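Local atomic coordinates of MPN domain-containing protein (Archaeoglobus fulgidus, PDB entry 1OI0), a protein that probably acts as a zinc-dependent metallopeptidase of the JAB1/MPN family, whose members include a deubiquitinating subunit of the proteasome. Residues 32-37 with 61-66; 67-71 with 83-87; 25-29 with 40-45; 18-22 with 97-101. Residue numbers count along the deposited sequence, not the author numbering.

Contact 1. Residues 32-37 with 61-66; sequences GSKDVM and IGMKVF
Three residues carry this contact: F66 with 113 Å² buried, G32 with 74 Å² and S33 with 56 Å². F66 (chi1 m) directs its CA-to-CB bond toward 32-37, and its ring fills the bend between G32 and M37. Its CE2 approaches G32 N at 3.6 Å and V36 O at 3.5 Å, and M37 CG packs on F66 CD2 at 3.7 Å. The carbonyl oxygens of S33 and K34 each lie 4.1 Å from F66 CZ, near the ring plane, where the weakly positive aromatic edge suits them. G32 pairs antiparallel with K64 in a hydrogen-bonded pair, CA-CA 5.7 Å: K64 N donates to G32 O (3.0 Å), and G32 N gives K64 O a weak bond (3.3 Å). At phi/psi 146/-175 only glycine is comfortable, and a CB would crowd F66 and strike V36 O. S33 (m) lays OG 3.2 Å from G62 C and, very tightly, 2.9 Å from M63 CE; G62 (102/-16) must likewise lack a side chain, since a CB would hit that OG. K34 (54/-119) reverses the chain, with V36 N bonded to S33 O at 3.2 Å. Beyond the pair, M4 also touches F66 and M37, while D35 forms a salt bridge with K5. The whole is the turn of a beta hairpin, strands 27-32 and 36-42, joined at its tip to the start of strand 64-72 in the MPN-domain sheet.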
# COMPACT_ATOMS: atom_id res chain seq x y z
N GLY A 32 -9.12 -3.31 -7.08
CA GLY A 32 -9.15 -4.52 -7.89
C GLY A 32 -10.42 -5.29 -7.62
O GLY A 32 -11.29 -4.81 -6.89
N SER A 33 -10.55 -6.47 -8.21
CA SER A 33 -11.73 -7.29 -8.01
C SER A 33 -11.38 -8.58 -7.28
O SER A 33 -10.22 -8.85 -6.99
CB SER A 33 -12.39 -7.62 -9.35
OG SER A 33 -12.96 -6.47 -9.93
N LYS A 34 -12.41 -9.37 -6.99
CA LYS A 34 -12.23 -10.64 -6.30
C LYS A 34 -11.44 -10.46 -5.00
O LYS A 34 -11.87 -9.74 -4.10
CB LYS A 34 -11.51 -11.63 -7.22
CG LYS A 34 -11.49 -13.07 -6.72
CD LYS A 34 -10.75 -13.98 -7.68
CE LYS A 34 -10.74 -15.42 -7.18
NZ LYS A 34 -10.00 -16.32 -8.12
N ASP A 35 -10.28 -11.12 -4.91
CA ASP A 35 -9.46 -11.03 -3.72
C ASP A 35 -8.01 -10.70 -4.06
O ASP A 35 -7.09 -11.11 -3.35
CB ASP A 35 -9.51 -12.37 -2.96
CG ASP A 35 -8.83 -13.49 -3.73
OD1 ASP A 35 -9.08 -13.61 -4.95
OD2 ASP A 35 -8.06 -14.25 -3.11
N VAL A 36 -7.82 -9.94 -5.13
CA VAL A 36 -6.47 -9.57 -5.54
C VAL A 36 -6.32 -8.07 -5.79
O VAL A 36 -7.09 -7.47 -6.55
CB VAL A 36 -6.05 -10.32 -6.84
CG1 VAL A 36 -4.65 -9.90 -7.25
CG2 VAL A 36 -6.11 -11.82 -6.61
N MET A 37 -5.32 -7.47 -5.14
CA MET A 37 -5.03 -6.06 -5.33
C MET A 37 -4.21 -6.01 -6.61
O MET A 37 -3.12 -6.56 -6.66
CB MET A 37 -4.17 -5.51 -4.18
CG MET A 37 -4.71 -5.75 -2.78
SD MET A 37 -3.49 -5.28 -1.50
CE MET A 37 -4.56 -4.89 -0.15
N ILE A 61 -16.99 -3.89 -13.76
CA ILE A 61 -17.76 -4.21 -12.56
C ILE A 61 -16.95 -5.10 -11.62
O ILE A 61 -16.08 -5.86 -12.05
CB ILE A 61 -19.07 -4.94 -12.93
CG1 ILE A 61 -18.76 -6.24 -13.68
CG2 ILE A 61 -19.94 -4.04 -13.79
CD1 ILE A 61 -19.98 -7.07 -14.01
N GLY A 62 -17.24 -4.99 -10.33
CA GLY A 62 -16.54 -5.79 -9.34
C GLY A 62 -15.48 -5.01 -8.59
O GLY A 62 -15.01 -5.45 -7.54
N MET A 63 -15.10 -3.86 -9.13
CA MET A 63 -14.08 -3.01 -8.51
C MET A 63 -14.37 -2.69 -7.05
O MET A 63 -15.52 -2.43 -6.68
CB MET A 63 -13.93 -1.71 -9.30
CG MET A 63 -13.20 -1.86 -10.63
SD MET A 63 -11.47 -2.32 -10.42
CE MET A 63 -11.53 -4.07 -10.78
N LYS A 64 -13.33 -2.71 -6.23
CA LYS A 64 -13.46 -2.42 -4.81
C LYS A 64 -12.20 -1.74 -4.28
O LYS A 64 -11.12 -1.88 -4.85
CB LYS A 64 -13.71 -3.72 -4.03
CG LYS A 64 -14.93 -4.49 -4.50
CD LYS A 64 -15.07 -5.84 -3.81
CE LYS A 64 -16.27 -6.60 -4.37
NZ LYS A 64 -16.44 -7.94 -3.73
N VAL A 65 -12.35 -0.99 -3.19
CA VAL A 65 -11.22 -0.29 -2.57
C VAL A 65 -10.77 -1.09 -1.36
O VAL A 65 -11.45 -1.10 -0.33
CB VAL A 65 -11.61 1.13 -2.12
CG1 VAL A 65 -10.46 1.78 -1.36
CG2 VAL A 65 -11.97 1.98 -3.33
N PHE A 66 -9.63 -1.75 -1.48
CA PHE A 66 -9.11 -2.57 -0.39
C PHE A 66 -8.46 -1.74 0.71
O PHE A 66 -8.36 -2.19 1.85
CB PHE A 66 -8.10 -3.58 -0.93
CG PHE A 66 -8.67 -4.51 -1.96
CD1 PHE A 66 -9.73 -5.36 -1.63
CD2 PHE A 66 -8.17 -4.54 -3.25
CE1 PHE A 66 -10.27 -6.23 -2.58
CE2 PHE A 66 -8.70 -5.41 -4.21
CZ PHE A 66 -9.75 -6.25 -3.87

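Contact 2. Residues 67-71 with 83-87; sequences GTVHS and DLSLF. With ZN (zinc ion), chain E; 144 (tris-hydroxymethyl-methyl-ammonium), chain F.
The beta-alpha-beta unit of the MPN domain sets strand 67-71 beneath helix 83-87, axes 10.1 Å apart and nearly antiparallel at 150°. Along the strand, G67 (156/-143) adopts a backbone conformation that only glycine tolerates easily. T68, extended and with chi1 p, points toward the helix; its OG1 lies 4.0 Å from L86 CD2 and 4.5 Å from F87 CE1, and its small, beta-branched side chain fits the gap below these larger groups. V69 turns away, to the other side of the sheet, where it meets I14 of helix 8-21. H70 (-146/159, chi1 p, chi2 -79°) faces the helix again: CE1 meets F87 CE1 edge to edge at 4.2 Å, ND1 lies 4.4 Å from L86 CD2, and NE2 coordinates zinc at 2.2 Å. S71 continues the strand out of the helix's reach. From the helix, D83 (chi1 m, chi2 -10°) swings its carboxylate to the same ion, with OD1 at 2.4 Å and OD2 at 2.2 Å from ZN. H70 NE2 and D83 OD1, 3.2 Å apart, are thus joined through the metal and not by a hydrogen bond. H72 completes the protein ligands, and O2 of the bound tris-hydroxymethyl-methyl-ammonium sits 2.3 Å from ZN. This is the JAMM metal site: two histidines and a bidentate aspartate leave one position for an exogenous oxygen, probably that of the hydrolytic water in a working enzyme.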
# COMPACT_ATOMS: atom_id res chain seq x y z
N GLY A 67 -8.01 -0.54 0.37
CA GLY A 67 -7.38 0.29 1.37
C GLY A 67 -6.45 1.31 0.76
O GLY A 67 -6.72 1.85 -0.32
N THR A 68 -5.34 1.56 1.43
CA THR A 68 -4.38 2.55 0.95
C THR A 68 -2.96 2.03 0.93
O THR A 68 -2.63 1.03 1.56
CB THR A 68 -4.37 3.81 1.83
OG1 THR A 68 -3.80 3.48 3.11
CG2 THR A 68 -5.77 4.35 2.03
N VAL A 69 -2.12 2.74 0.20
CA VAL A 69 -0.71 2.42 0.13
C VAL A 69 0.01 3.76 0.08
O VAL A 69 -0.40 4.66 -0.64
CB VAL A 69 -0.34 1.59 -1.13
CG1 VAL A 69 -0.84 2.27 -2.39
CG2 VAL A 69 1.18 1.40 -1.20
N HIS A 70 1.04 3.92 0.91
CA HIS A 70 1.81 5.15 0.88
C HIS A 70 3.26 4.83 1.17
O HIS A 70 3.58 3.76 1.72
CB HIS A 70 1.26 6.21 1.86
CG HIS A 70 1.56 5.97 3.30
ND1 HIS A 70 0.87 5.07 4.08
CD2 HIS A 70 2.44 6.58 4.14
CE1 HIS A 70 1.30 5.13 5.33
NE2 HIS A 70 2.25 6.04 5.39
N SER A 71 4.15 5.73 0.78
CA SER A 71 5.58 5.50 0.98
C SER A 71 6.21 6.39 2.05
O SER A 71 5.70 7.46 2.38
CB SER A 71 6.33 5.69 -0.34
OG SER A 71 6.28 7.04 -0.78
N ASP A 83 -0.46 7.28 10.88
CA ASP A 83 -0.84 6.26 9.92
C ASP A 83 -2.02 5.45 10.44
O ASP A 83 -2.95 5.15 9.69
CB ASP A 83 0.33 5.32 9.64
CG ASP A 83 1.40 5.97 8.78
OD1 ASP A 83 1.16 7.08 8.25
OD2 ASP A 83 2.48 5.37 8.64
N LEU A 84 -1.99 5.11 11.72
CA LEU A 84 -3.07 4.34 12.31
C LEU A 84 -4.40 5.07 12.14
O LEU A 84 -5.42 4.43 11.88
CB LEU A 84 -2.79 4.08 13.79
CG LEU A 84 -2.25 2.68 14.13
CD1 LEU A 84 -1.15 2.27 13.16
CD2 LEU A 84 -1.74 2.67 15.57
N SER A 85 -4.39 6.39 12.26
CA SER A 85 -5.63 7.16 12.10
C SER A 85 -6.10 7.12 10.65
O SER A 85 -7.30 7.22 10.37
CB SER A 85 -5.45 8.61 12.57
OG SER A 85 -4.57 9.34 11.73
N LEU A 86 -5.15 6.99 9.72
CA LEU A 86 -5.48 6.91 8.30
C LEU A 86 -6.09 5.53 8.02
O LEU A 86 -7.11 5.42 7.34
CB LEU A 86 -4.22 7.09 7.45
CG LEU A 86 -4.39 6.73 5.96
CD1 LEU A 86 -5.31 7.74 5.29
CD2 LEU A 86 -3.03 6.72 5.27
N PHE A 87 -5.46 4.50 8.56
CA PHE A 87 -5.91 3.12 8.36
C PHE A 87 -7.35 2.89 8.82
O PHE A 87 -8.10 2.14 8.19
CB PHE A 87 -4.99 2.15 9.10
CG PHE A 87 -3.56 2.18 8.62
CD1 PHE A 87 -3.18 2.96 7.54
CD2 PHE A 87 -2.59 1.40 9.26
CE1 PHE A 87 -1.86 2.97 7.09
CE2 PHE A 87 -1.27 1.40 8.81
CZ PHE A 87 -0.91 2.19 7.72
ZN ZN E . 3.30 6.77 7.19
C1 144 F . 4.43 8.00 9.21
N 144 F . 4.60 9.35 8.68
C2 144 F . 3.56 9.59 7.63
O2 144 F . 3.20 8.94 6.50
C3 144 F . 6.04 9.42 8.19
O3 144 F . 6.40 10.70 7.62
C4 144 F . 4.33 10.25 9.82
O4 144 F . 3.07 10.24 10.81

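Contact 3. Residues 25-29 with 40-45; sequences EFIAL and LIFLPF. With 144 (tris-hydroxymethyl-methyl-ammonium), chain F.
L29 and I41 meet CB to CB at 3.6 Å on one face of a beta hairpin, strands 27-32 and 36-42, and L43 CD1 extends the patch to L29 CD2 at 4.0 Å. Branched aliphatic residues suit this close cross-strand packing. L29 and I41 form an antiparallel hydrogen-bonded pair: L29 N to I41 O and I41 N to L29 O, both 2.9 Å and nearly straight. A28 opposite F42 is the next, non-hydrogen-bonded pair (CA-CA 4.8 Å); the small A28 places CB only 3.4 Å from I41 O. The strand axes pass 4.7 Å apart at 128°. On the A28 face, which helix 8-21 covers, F26 (chi1 t) reaches L40 CD1 from CZ at 4.2 Å. Past the paired strands, F45 (chi1 p) folds back so that F26 CA stands 3.8 Å over its ring centroid, a CH-pi contact; the two rings lie obliquely. I27 CG2 packs on F45 CB at 3.8 Å. Where direct pairing stops, a water donates to I27 O (2.8 Å) and accepts from L43 N (2.9 Å). At the start of the segment, E25 lies beside the zinc site, consistent with the general-base glutamate of JAMM proteases; its OE2 accepts a 2.6 Å hydrogen bond from O3 of the bound tris-hydroxymethyl-methyl-ammonium.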
# COMPACT_ATOMS: atom_id res chain seq x y z
N GLU A 25 5.89 11.65 -0.10
CA GLU A 25 5.19 10.41 0.19
C GLU A 25 4.12 10.13 -0.84
O GLU A 25 3.12 10.84 -0.94
CB GLU A 25 4.58 10.46 1.59
CG GLU A 25 5.63 10.45 2.68
CD GLU A 25 5.04 10.29 4.07
OE1 GLU A 25 3.86 9.90 4.19
OE2 GLU A 25 5.77 10.56 5.05
N PHE A 26 4.37 9.10 -1.64
CA PHE A 26 3.42 8.67 -2.65
C PHE A 26 2.25 8.07 -1.87
O PHE A 26 2.44 7.51 -0.80
CB PHE A 26 4.06 7.59 -3.53
CG PHE A 26 3.07 6.71 -4.26
CD1 PHE A 26 2.45 7.16 -5.42
CD2 PHE A 26 2.77 5.44 -3.78
CE1 PHE A 26 1.55 6.35 -6.10
CE2 PHE A 26 1.86 4.62 -4.45
CZ PHE A 26 1.25 5.08 -5.61
N ILE A 27 1.05 8.24 -2.39
CA ILE A 27 -0.11 7.64 -1.75
C ILE A 27 -1.16 7.35 -2.81
O ILE A 27 -1.30 8.10 -3.78
CB ILE A 27 -0.71 8.55 -0.64
CG1 ILE A 27 -1.80 7.79 0.13
CG2 ILE A 27 -1.27 9.82 -1.26
CD1 ILE A 27 -2.26 8.48 1.41
N ALA A 28 -1.87 6.25 -2.63
CA ALA A 28 -2.91 5.85 -3.56
C ALA A 28 -3.83 4.86 -2.86
O ALA A 28 -3.53 4.39 -1.76
CB ALA A 28 -2.30 5.20 -4.79
N LEU A 29 -4.96 4.57 -3.49
CA LEU A 29 -5.90 3.61 -2.94
C LEU A 29 -5.68 2.29 -3.65
O LEU A 29 -5.50 2.25 -4.87
CB LEU A 29 -7.34 4.07 -3.16
CG LEU A 29 -7.72 5.44 -2.59
CD1 LEU A 29 -9.19 5.72 -2.89
CD2 LEU A 29 -7.44 5.47 -1.10
N LEU A 40 -4.68 0.59 -9.01
CA LEU A 40 -4.46 1.72 -8.11
C LEU A 40 -5.33 2.90 -8.47
O LEU A 40 -5.52 3.22 -9.65
CB LEU A 40 -3.00 2.17 -8.16
CG LEU A 40 -1.91 1.27 -7.57
CD1 LEU A 40 -0.55 1.95 -7.74
CD2 LEU A 40 -2.18 1.01 -6.10
N ILE A 41 -5.86 3.55 -7.45
CA ILE A 41 -6.66 4.76 -7.63
C ILE A 41 -5.66 5.83 -7.21
O ILE A 41 -5.39 6.00 -6.02
CB ILE A 41 -7.88 4.80 -6.68
CG1 ILE A 41 -8.83 3.65 -7.02
CG2 ILE A 41 -8.59 6.14 -6.81
CD1 ILE A 41 -10.03 3.56 -6.10
N PHE A 42 -5.08 6.52 -8.18
CA PHE A 42 -4.08 7.54 -7.86
C PHE A 42 -4.65 8.76 -7.16
O PHE A 42 -5.77 9.20 -7.44
CB PHE A 42 -3.33 7.93 -9.13
CG PHE A 42 -2.56 6.80 -9.74
CD1 PHE A 42 -3.20 5.86 -10.55
CD2 PHE A 42 -1.21 6.65 -9.48
CE1 PHE A 42 -2.49 4.78 -11.07
CE2 PHE A 42 -0.49 5.57 -10.00
CZ PHE A 42 -1.13 4.64 -10.80
N LEU A 43 -3.86 9.30 -6.24
CA LEU A 43 -4.25 10.47 -5.47
C LEU A 43 -3.23 11.60 -5.65
O LEU A 43 -2.03 11.35 -5.78
CB LEU A 43 -4.36 10.10 -3.99
CG LEU A 43 -5.40 9.04 -3.66
CD1 LEU A 43 -5.32 8.67 -2.18
CD2 LEU A 43 -6.79 9.56 -4.02
N PRO A 44 -3.70 12.86 -5.66
CA PRO A 44 -2.85 14.04 -5.83
C PRO A 44 -1.96 14.40 -4.64
O PRO A 44 -2.20 15.39 -3.95
CB PRO A 44 -3.88 15.14 -6.12
CG PRO A 44 -5.03 14.72 -5.25
CD PRO A 44 -5.12 13.24 -5.53
N PHE A 45 -0.91 13.60 -4.42
CA PHE A 45 0.00 13.84 -3.31
C PHE A 45 1.03 14.92 -3.64
O PHE A 45 1.61 15.53 -2.75
CB PHE A 45 0.71 12.54 -2.92
CG PHE A 45 1.62 12.00 -3.98
CD1 PHE A 45 2.94 12.44 -4.08
CD2 PHE A 45 1.15 11.07 -4.90
CE1 PHE A 45 3.77 11.97 -5.09
CE2 PHE A 45 1.98 10.59 -5.91
CZ PHE A 45 3.29 11.04 -6.00
C1 144 F . 4.43 8.00 9.21
N 144 F . 4.60 9.35 8.68
C2 144 F . 3.56 9.59 7.63
O2 144 F . 3.20 8.94 6.50
C3 144 F . 6.04 9.42 8.19
O3 144 F . 6.40 10.70 7.62
C4 144 F . 4.33 10.25 9.82
O4 144 F . 3.07 10.24 10.81
O HOH W 1 -1.06 8.62 -6.54

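Contact 4. Residues 18-22 with 97-101; sequences AKSAH and VCYPY
Y101 lays the face of its ring over the backbone of the last turn of helix 8-21, above A18 O and K19 N, and with 108 Å² buried it is the chief residue of the contact. It belongs to an aromatic cluster with H22 and Y99 that closes the helix end against the loop leaving strand 93-98. That loop is a cis-proline turn of type VIa: Y99 (-56/144) precedes P100 (-81/12) through a cis peptide, and Y101 N bonds to C98 O at 2.7 Å. Y101 then takes left-handed angles (65/37), which with chi1 m turn its ring to the helix. Beneath it A18, small enough for a tight fit, sets CB 3.6 Å from Y101 CD1 and 3.8 Å from V97 CG2. The backbone approaches most closely at K19 and Y101, CA-CA 6.5 Å. H22 N still bonds to A18 O (2.9 Å), but H22 (-41/136) leaves the helix; its CA-to-CB bond points toward the loop, and chi1 t brings the imidazole beside Y99. H22 NE2 lies 3.8 Å from Y99 CD1, the rings meeting obliquely with centroids 5.3 Å apart. C98 faces away from the helix and forms a disulfide with C77. K19, exposed, runs its long aliphatic chain along the tyrosine, CG 3.6 Å from Y101 CB, and extends its amine to solvent, where one water accepts from K19 NZ at 2.9 Å and donates to Y101 O at 2.8 Å.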
# COMPACT_ATOMS: atom_id res chain seq x y z
N ALA A 18 6.92 5.06 -5.80
CA ALA A 18 7.52 5.58 -4.58
C ALA A 18 8.89 6.15 -4.91
O ALA A 18 9.25 7.25 -4.46
CB ALA A 18 7.65 4.47 -3.54
N LYS A 19 9.66 5.41 -5.71
CA LYS A 19 10.99 5.87 -6.11
C LYS A 19 10.86 7.19 -6.85
O LYS A 19 11.64 8.12 -6.63
CB LYS A 19 11.67 4.85 -7.01
CG LYS A 19 12.03 3.55 -6.33
CD LYS A 19 12.64 2.56 -7.31
CE LYS A 19 13.00 1.25 -6.64
NZ LYS A 19 13.55 0.27 -7.62
N SER A 20 9.88 7.28 -7.74
CA SER A 20 9.66 8.50 -8.51
C SER A 20 9.20 9.66 -7.64
O SER A 20 9.51 10.81 -7.91
CB SER A 20 8.63 8.25 -9.61
OG SER A 20 9.09 7.29 -10.54
N ALA A 21 8.46 9.34 -6.58
CA ALA A 21 7.96 10.36 -5.67
C ALA A 21 9.00 10.87 -4.67
O ALA A 21 8.93 12.03 -4.24
CB ALA A 21 6.73 9.82 -4.92
N HIS A 22 9.95 10.02 -4.29
CA HIS A 22 10.97 10.39 -3.31
C HIS A 22 11.49 11.82 -3.53
O HIS A 22 11.78 12.20 -4.66
CB HIS A 22 12.14 9.40 -3.36
CG HIS A 22 13.06 9.50 -2.18
ND1 HIS A 22 14.22 10.24 -2.19
CD2 HIS A 22 12.97 8.96 -0.94
CE1 HIS A 22 14.81 10.16 -1.01
NE2 HIS A 22 14.07 9.39 -0.23
N VAL A 97 5.42 1.33 1.97
CA VAL A 97 6.66 0.96 1.30
C VAL A 97 7.64 2.00 1.81
O VAL A 97 7.25 3.11 2.17
CB VAL A 97 6.54 1.02 -0.25
CG1 VAL A 97 5.45 0.07 -0.72
CG2 VAL A 97 6.24 2.42 -0.71
N CYS A 98 8.92 1.64 1.86
CA CYS A 98 9.91 2.56 2.41
C CYS A 98 11.23 2.52 1.65
O CYS A 98 11.52 1.57 0.93
CB CYS A 98 10.15 2.19 3.88
SG CYS A 98 10.43 0.40 4.10
N TYR A 99 12.01 3.58 1.82
CA TYR A 99 13.32 3.68 1.19
C TYR A 99 14.12 2.44 1.60
O TYR A 99 14.03 1.99 2.74
CB TYR A 99 14.02 4.94 1.70
CG TYR A 99 15.34 5.21 1.04
CD1 TYR A 99 15.40 5.80 -0.22
CD2 TYR A 99 16.54 4.85 1.66
CE1 TYR A 99 16.61 6.02 -0.85
CE2 TYR A 99 17.76 5.05 1.03
CZ TYR A 99 17.79 5.64 -0.22
OH TYR A 99 18.99 5.82 -0.87
N PRO A 100 14.95 1.90 0.69
CA PRO A 100 15.28 2.26 -0.69
C PRO A 100 14.28 1.78 -1.74
O PRO A 100 14.57 1.81 -2.94
CB PRO A 100 16.65 1.62 -0.88
CG PRO A 100 16.49 0.34 -0.14
CD PRO A 100 15.82 0.79 1.15
N TYR A 101 13.12 1.31 -1.29
CA TYR A 101 12.07 0.85 -2.19
C TYR A 101 12.47 -0.39 -3.00
O TYR A 101 12.10 -0.50 -4.17
CB TYR A 101 11.66 1.96 -3.15
CG TYR A 101 11.47 3.31 -2.50
CD1 TYR A 101 10.47 3.52 -1.56
CD2 TYR A 101 12.31 4.38 -2.82
CE1 TYR A 101 10.30 4.77 -0.96
CE2 TYR A 101 12.15 5.62 -2.23
CZ TYR A 101 11.15 5.82 -1.30
OH TYR A 101 10.99 7.06 -0.73
O HOH W 2 12.21 -2.07 -6.54

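From the N terminus, the end of helix 8-21 and H22 supply 18-22, the first half of contact 4, which waits longest for its partner. Segment 25-29 then opens contact 3 and 32-37 opens contact 1; 40-45 closes contact 3 as the hairpin returns, and 61-66 closes contact 1, so these two cross. Contact 2 follows in series, its strand 67-71 running straight on from contact 1 and its loop ending at 83-87. Segment 97-101 finally closes contact 4, joining the helix end to the loop after strand 93-98 and enclosing the other three. Contacts 2 and 3 meet along the paired strands 64-72 and 27-32, which bring E25 close to the zinc that H70 binds.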